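Local coordinates for protein germination-specific N-acetylmuramoyl-L-alanine amidase, Autolysin (PDB 7RAG) that binds zinc and probably cleaves the amide bond between N-acetylmuramic acid and L-alanine in peptidoglycan as an Amidase_3 family hydrolase of spore-forming Clostridioides difficile, at residues S116-D128 with T150-L164. Numbering follows the deposited sequence.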
loop_
_atom_site.group_PDB
_atom_site.type_symbol
_atom_site.label_atom_id
_atom_site.label_comp_id
_atom_site.label_asym_id
_atom_site.label_seq_id
_atom_site.Cartn_x
_atom_site.Cartn_y
_atom_site.Cartn_z
ATOM N N SER B 116 10.015 42.532 7.021
ATOM C CA SER B 116 8.736 41.843 6.896
ATOM C C SER B 116 8.663 40.918 5.688
ATOM O O SER B 116 7.690 40.165 5.567
ATOM C CB SER B 116 7.603 42.868 6.810
ATOM O OG SER B 116 7.671 43.608 5.597
ATOM N N LYS B 117 9.658 40.954 4.797
ATOM C CA LYS B 117 9.664 40.116 3.605
ATOM C C LYS B 117 9.975 38.657 3.906
ATOM O O LYS B 117 9.723 37.802 3.051
ATOM C CB LYS B 117 10.677 40.653 2.585
ATOM N N TYR B 118 10.506 38.347 5.086
ATOM C CA TYR B 118 10.850 36.974 5.422
ATOM C C TYR B 118 9.619 36.191 5.859
ATOM O O TYR B 118 8.757 36.707 6.581
ATOM C CB TYR B 118 11.908 36.945 6.519
ATOM C CG TYR B 118 13.236 37.446 6.025
ATOM C CD1 TYR B 118 13.984 36.704 5.114
ATOM C CD2 TYR B 118 13.739 38.674 6.440
ATOM C CE1 TYR B 118 15.201 37.161 4.642
ATOM C CE2 TYR B 118 14.963 39.141 5.971
ATOM C CZ TYR B 118 15.685 38.378 5.073
ATOM O OH TYR B 118 16.896 38.837 4.608
ATOM N N TYR B 119 9.552 34.934 5.417
ATOM C CA TYR B 119 8.463 34.027 5.753
ATOM C C TYR B 119 8.956 32.588 5.658
ATOM O O TYR B 119 10.006 32.304 5.074
ATOM C CB TYR B 119 7.252 34.226 4.831
ATOM C CG TYR B 119 7.488 33.692 3.436
ATOM C CD1 TYR B 119 6.881 32.515 3.004
ATOM C CD2 TYR B 119 8.342 34.355 2.556
ATOM C CE1 TYR B 119 7.107 32.025 1.721
ATOM C CE2 TYR B 119 8.576 33.870 1.284
ATOM C CZ TYR B 119 7.958 32.709 0.869
ATOM O OH TYR B 119 8.202 32.239 -0.401
ATOM N N GLY B 120 8.174 31.676 6.245
ATOM C CA GLY B 120 8.456 30.253 6.190
ATOM C C GLY B 120 8.664 29.604 7.546
ATOM O O GLY B 120 9.145 30.240 8.492
ATOM N N ALA B 121 8.285 28.334 7.661
ATOM C CA ALA B 121 8.641 27.544 8.828
ATOM C C ALA B 121 10.098 27.107 8.729
ATOM O O ALA B 121 10.590 26.737 7.656
ATOM C CB ALA B 121 7.739 26.320 8.942
ATOM N N GLN B 122 10.787 27.159 9.859
ATOM C CA GLN B 122 12.198 26.832 9.928
ATOM C C GLN B 122 12.450 25.914 11.114
ATOM O O GLN B 122 12.014 26.207 12.226
ATOM C CB GLN B 122 13.023 28.108 10.056
ATOM C CG GLN B 122 14.491 27.847 10.285
ATOM C CD GLN B 122 15.160 27.324 9.051
ATOM O OE1 GLN B 122 15.132 27.973 8.005
ATOM N NE2 GLN B 122 15.744 26.133 9.146
ATOM N N THR B 123 13.164 24.816 10.889
ATOM C CA THR B 123 13.544 23.908 11.965
ATOM C C THR B 123 15.026 24.060 12.306
ATOM O O THR B 123 15.853 24.391 11.459
ATOM C CB THR B 123 13.236 22.464 11.580
ATOM O OG1 THR B 123 12.021 22.443 10.833
ATOM C CG2 THR B 123 13.038 21.609 12.813
ATOM N N PHE B 124 15.347 23.842 13.571
ATOM C CA PHE B 124 16.710 23.901 14.064
ATOM C C PHE B 124 16.971 22.664 14.908
ATOM O O PHE B 124 16.050 22.065 15.477
ATOM C CB PHE B 124 16.978 25.149 14.918
ATOM C CG PHE B 124 16.544 26.446 14.293
ATOM C CD1 PHE B 124 17.433 27.211 13.564
ATOM C CD2 PHE B 124 15.264 26.922 14.476
ATOM C CE1 PHE B 124 17.040 28.421 13.012
ATOM C CE2 PHE B 124 14.867 28.119 13.921
ATOM C CZ PHE B 124 15.752 28.872 13.198
ATOM N N TYR B 125 18.244 22.318 15.011
ATOM C CA TYR B 125 18.737 21.198 15.793
ATOM C C TYR B 125 20.016 21.645 16.483
ATOM O O TYR B 125 20.724 22.520 15.968
ATOM C CB TYR B 125 19.015 19.974 14.906
ATOM C CG TYR B 125 20.169 20.178 13.930
ATOM C CD1 TYR B 125 21.457 19.752 14.250
ATOM C CD2 TYR B 125 19.964 20.798 12.697
ATOM C CE1 TYR B 125 22.499 19.938 13.385
ATOM C CE2 TYR B 125 20.999 20.993 11.818
ATOM C CZ TYR B 125 22.271 20.554 12.167
ATOM O OH TYR B 125 23.312 20.730 11.298
ATOM N N PRO B 126 20.344 21.064 17.636
ATOM C CA PRO B 126 21.568 21.474 18.334
ATOM C C PRO B 126 22.795 21.038 17.551
ATOM O O PRO B 126 22.881 19.892 17.107
ATOM C CB PRO B 126 21.466 20.740 19.672
ATOM C CG PRO B 126 20.679 19.509 19.350
ATOM C CD PRO B 126 19.704 19.909 18.286
ATOM N N LYS B 127 23.757 21.955 17.407
ATOM C CA LYS B 127 24.945 21.700 16.597
ATOM C C LYS B 127 25.542 20.330 16.911
ATOM O O LYS B 127 25.578 19.906 18.068
ATOM C CB LYS B 127 25.984 22.803 16.832
ATOM C CG LYS B 127 27.217 22.694 15.939
ATOM C CD LYS B 127 28.236 23.821 16.196
ATOM C CE LYS B 127 29.158 23.520 17.382
ATOM N NZ LYS B 127 30.613 23.644 17.018
ATOM N N ASP B 128 25.939 19.607 15.853
ATOM C CA ASP B 128 26.714 18.363 15.934
ATOM C C ASP B 128 25.993 17.214 16.635
ATOM O O ASP B 128 26.649 16.321 17.179
ATOM C CB ASP B 128 28.057 18.585 16.634
ATOM C CG ASP B 128 28.992 19.449 15.834
ATOM O OD1 ASP B 128 28.921 19.404 14.587
ATOM O OD2 ASP B 128 29.811 20.161 16.462
ATOM N N THR B 150 6.278 26.159 -1.480
ATOM C CA THR B 150 7.171 27.257 -1.821
ATOM C C THR B 150 8.416 27.264 -0.943
ATOM O O THR B 150 9.480 27.706 -1.386
ATOM C CB THR B 150 6.411 28.575 -1.675
ATOM O OG1 THR B 150 6.446 29.293 -2.900
ATOM C CG2 THR B 150 6.984 29.438 -0.559
ATOM N N ASN B 151 8.307 26.767 0.291
ATOM C CA ASN B 151 9.368 26.933 1.277
ATOM C C ASN B 151 10.554 26.019 0.958
ATOM O O ASN B 151 10.411 24.791 0.908
ATOM C CB ASN B 151 8.812 26.649 2.669
ATOM C CG ASN B 151 9.758 27.054 3.767
ATOM O OD1 ASN B 151 10.769 27.697 3.511
ATOM N ND2 ASN B 151 9.436 26.686 5.000
ATOM N N ASN B 152 11.729 26.615 0.745
ATOM C CA ASN B 152 12.948 25.862 0.475
ATOM C C ASN B 152 13.973 26.003 1.592
ATOM O O ASN B 152 15.152 25.704 1.387
ATOM C CB ASN B 152 13.563 26.288 -0.862
ATOM C CG ASN B 152 12.757 25.795 -2.064
ATOM O OD1 ASN B 152 12.303 24.648 -2.093
ATOM N ND2 ASN B 152 12.571 26.664 -3.055
ATOM N N ARG B 153 13.548 26.442 2.771
ATOM C CA ARG B 153 14.470 26.543 3.891
ATOM C C ARG B 153 15.064 25.177 4.228
ATOM O O ARG B 153 14.408 24.139 4.107
ATOM C CB ARG B 153 13.761 27.113 5.113
ATOM C CG ARG B 153 13.369 28.566 4.996
ATOM C CD ARG B 153 12.537 28.961 6.205
ATOM N NE ARG B 153 12.210 30.380 6.233
ATOM C CZ ARG B 153 13.048 31.323 6.640
ATOM N NH1 ARG B 153 14.263 30.996 7.042
ATOM N NH2 ARG B 153 12.673 32.590 6.632
ATOM N N GLU B 154 16.325 25.189 4.646
ATOM C CA GLU B 154 17.021 23.998 5.105
ATOM C C GLU B 154 17.175 24.060 6.619
ATOM O O GLU B 154 17.167 25.148 7.210
ATOM C CB GLU B 154 18.393 23.873 4.436
ATOM C CG GLU B 154 18.335 23.547 2.944
ATOM C CD GLU B 154 18.029 22.075 2.673
ATOM O OE1 GLU B 154 17.852 21.319 3.655
ATOM O OE2 GLU B 154 17.964 21.667 1.487
ATOM N N VAL B 155 17.275 22.882 7.252
ATOM C CA VAL B 155 17.490 22.844 8.695
ATOM C C VAL B 155 18.822 23.514 9.004
ATOM O O VAL B 155 19.783 23.425 8.229
ATOM C CB VAL B 155 17.448 21.403 9.232
ATOM C CG1 VAL B 155 16.158 20.722 8.828
ATOM C CG2 VAL B 155 18.631 20.612 8.735
ATOM N N LYS B 156 18.862 24.249 10.113
ATOM C CA LYS B 156 20.055 24.976 10.501
ATOM C C LYS B 156 20.486 24.534 11.889
ATOM O O LYS B 156 19.630 24.287 12.748
ATOM C CB LYS B 156 19.810 26.494 10.511
ATOM C CG LYS B 156 19.405 27.101 9.176
ATOM C CD LYS B 156 20.511 26.964 8.152
ATOM C CE LYS B 156 20.033 27.403 6.768
ATOM N NZ LYS B 156 20.666 26.620 5.652
ATOM N N PRO B 157 21.789 24.395 12.131
ATOM C CA PRO B 157 22.262 24.134 13.495
ATOM C C PRO B 157 22.208 25.382 14.362
ATOM O O PRO B 157 22.291 26.513 13.877
ATOM C CB PRO B 157 23.709 23.683 13.276
ATOM C CG PRO B 157 24.102 24.398 12.059
ATOM C CD PRO B 157 22.900 24.372 11.169
ATOM N N ARG B 158 22.075 25.160 15.666
ATOM C CA ARG B 158 22.162 26.220 16.661
ATOM C C ARG B 158 23.038 25.721 17.793
ATOM O O ARG B 158 23.170 24.518 18.015
ATOM C CB ARG B 158 20.782 26.626 17.200
ATOM C CG ARG B 158 19.815 27.161 16.140
ATOM C CD ARG B 158 20.246 28.534 15.621
ATOM N NE ARG B 158 20.130 29.585 16.634
ATOM C CZ ARG B 158 18.982 30.177 16.954
ATOM N NH1 ARG B 158 17.862 29.814 16.342
ATOM N NH2 ARG B 158 18.951 31.124 17.891
ATOM N N ASP B 159 23.663 26.657 18.486
ATOM C CA ASP B 159 24.419 26.314 19.680
ATOM C C ASP B 159 24.132 27.299 20.799
ATOM O O ASP B 159 24.861 27.304 21.800
ATOM C CB ASP B 159 25.910 26.293 19.385
ATOM C CG ASP B 159 26.377 27.581 18.757
ATOM O OD1 ASP B 159 25.501 28.437 18.465
ATOM O OD2 ASP B 159 27.604 27.747 18.559
ATOM N N ASP B 160 23.105 28.140 20.644
ATOM C CA ASP B 160 22.724 29.163 21.607
ATOM C C ASP B 160 21.324 28.957 22.181
ATOM O O ASP B 160 20.830 29.836 22.896
ATOM C CB ASP B 160 22.817 30.548 20.950
ATOM C CG ASP B 160 21.851 30.711 19.778
ATOM O OD1 ASP B 160 21.389 29.687 19.217
ATOM O OD2 ASP B 160 21.545 31.867 19.412
ATOM N N ILE B 161 20.658 27.848 21.864
ATOM C CA ILE B 161 19.377 27.512 22.474
ATOM C C ILE B 161 19.651 26.578 23.646
ATOM O O ILE B 161 19.928 25.393 23.449
ATOM C CB ILE B 161 18.414 26.849 21.486
ATOM C CG1 ILE B 161 18.333 27.606 20.154
ATOM C CG2 ILE B 161 17.065 26.718 22.143
ATOM C CD1 ILE B 161 17.506 28.858 20.190
ATOM N N TYR B 162 19.527 27.104 24.864
ATOM C CA TYR B 162 19.784 26.317 26.066
ATOM C C TYR B 162 19.006 25.010 26.070
ATOM O O TYR B 162 19.566 23.940 26.324
ATOM C CB TYR B 162 19.434 27.146 27.304
ATOM C CG TYR B 162 19.628 26.415 28.605
ATOM C CD1 TYR B 162 20.828 25.801 28.901
ATOM C CD2 TYR B 162 18.610 26.335 29.532
ATOM C CE1 TYR B 162 21.014 25.132 30.090
ATOM C CE2 TYR B 162 18.784 25.657 30.730
ATOM C CZ TYR B 162 19.993 25.061 31.008
ATOM O OH TYR B 162 20.173 24.380 32.193
ATOM N N LEU B 163 17.713 25.065 25.780
ATOM C CA LEU B 163 16.918 23.852 25.901
ATOM C C LEU B 163 17.306 22.768 24.904
ATOM O O LEU B 163 16.894 21.625 25.091
ATOM C CB LEU B 163 15.427 24.178 25.760
ATOM C CG LEU B 163 14.864 25.124 26.834
ATOM C CD1 LEU B 163 13.390 25.325 26.620
ATOM C CD2 LEU B 163 15.117 24.586 28.226
ATOM N N LEU B 164 18.082 23.069 23.864
ATOM C CA LEU B 164 18.543 22.010 22.969
ATOM C C LEU B 164 19.932 21.476 23.304
ATOM O O LEU B 164 20.313 20.435 22.759
ATOM C CB LEU B 164 18.549 22.485 21.516
ATOM C CG LEU B 164 17.263 23.030 20.932
ATOM C CD1 LEU B 164 17.559 23.572 19.553
ATOM C CD2 LEU B 164 16.216 21.949 20.875
#
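Tyr119 O is gripped by two nitrogens of Arg153. Arg153 NE and NH2 donate side-on, each 3.1 Å from Tyr119 O. Both come from the same face of the carbonyl, above its plane, while the oxygen lies in the guanidinium plane. The Arg153 chain is extended from CG to NE, which carries the guanidinium along 119-122. Its NH1 then meets Gln122 OE1 on an in-plane lone pair, with amide and guanidinium planes 85° apart. A bend at chi2 (72°) turns the Gln122 amide to the 150-164 segment, where Gln122 NE2 donates to Glu154 O at 2.6 Å. The same NE2 also donates to Thr123 O, and both acceptors lie near the amide plane. Thr123 O accepts from Lys156 N as well. Asn151 ND2 reaches Ala121 O in the carbonyl plane at 2.9 Å. Gln140 of helix 130-147 donates to the same oxygen.

Beyond Gln122 the backbones pair as parallel strands, 122-126 with 156-158. Arg158 N donates to Tyr125 O, and Lys127 N to Arg158 O. On the Phe124 side, the Arg158 guanidinium makes a cation-pi contact, CZ 5.0 Å from the Phe124 ring centroid. NH1 lies over the ring face, but the two planes are 78° apart. Asp160 holds the guanidinium in a salt bridge. On the other sheet face, Pro157 CA packs over the Tyr125 ring, 3.9 Å from its centroid.

The strands and helix 130-147 form a beta-alpha-beta crossover, with 156-158 the outermost strand of this chain's sheet on that side. Side-chain amides and Arg153 thus continue the polar pairing on the N-terminal side of the short strand 156-158, and Asp160 probably offsets the charge of Arg158 beside Phe124.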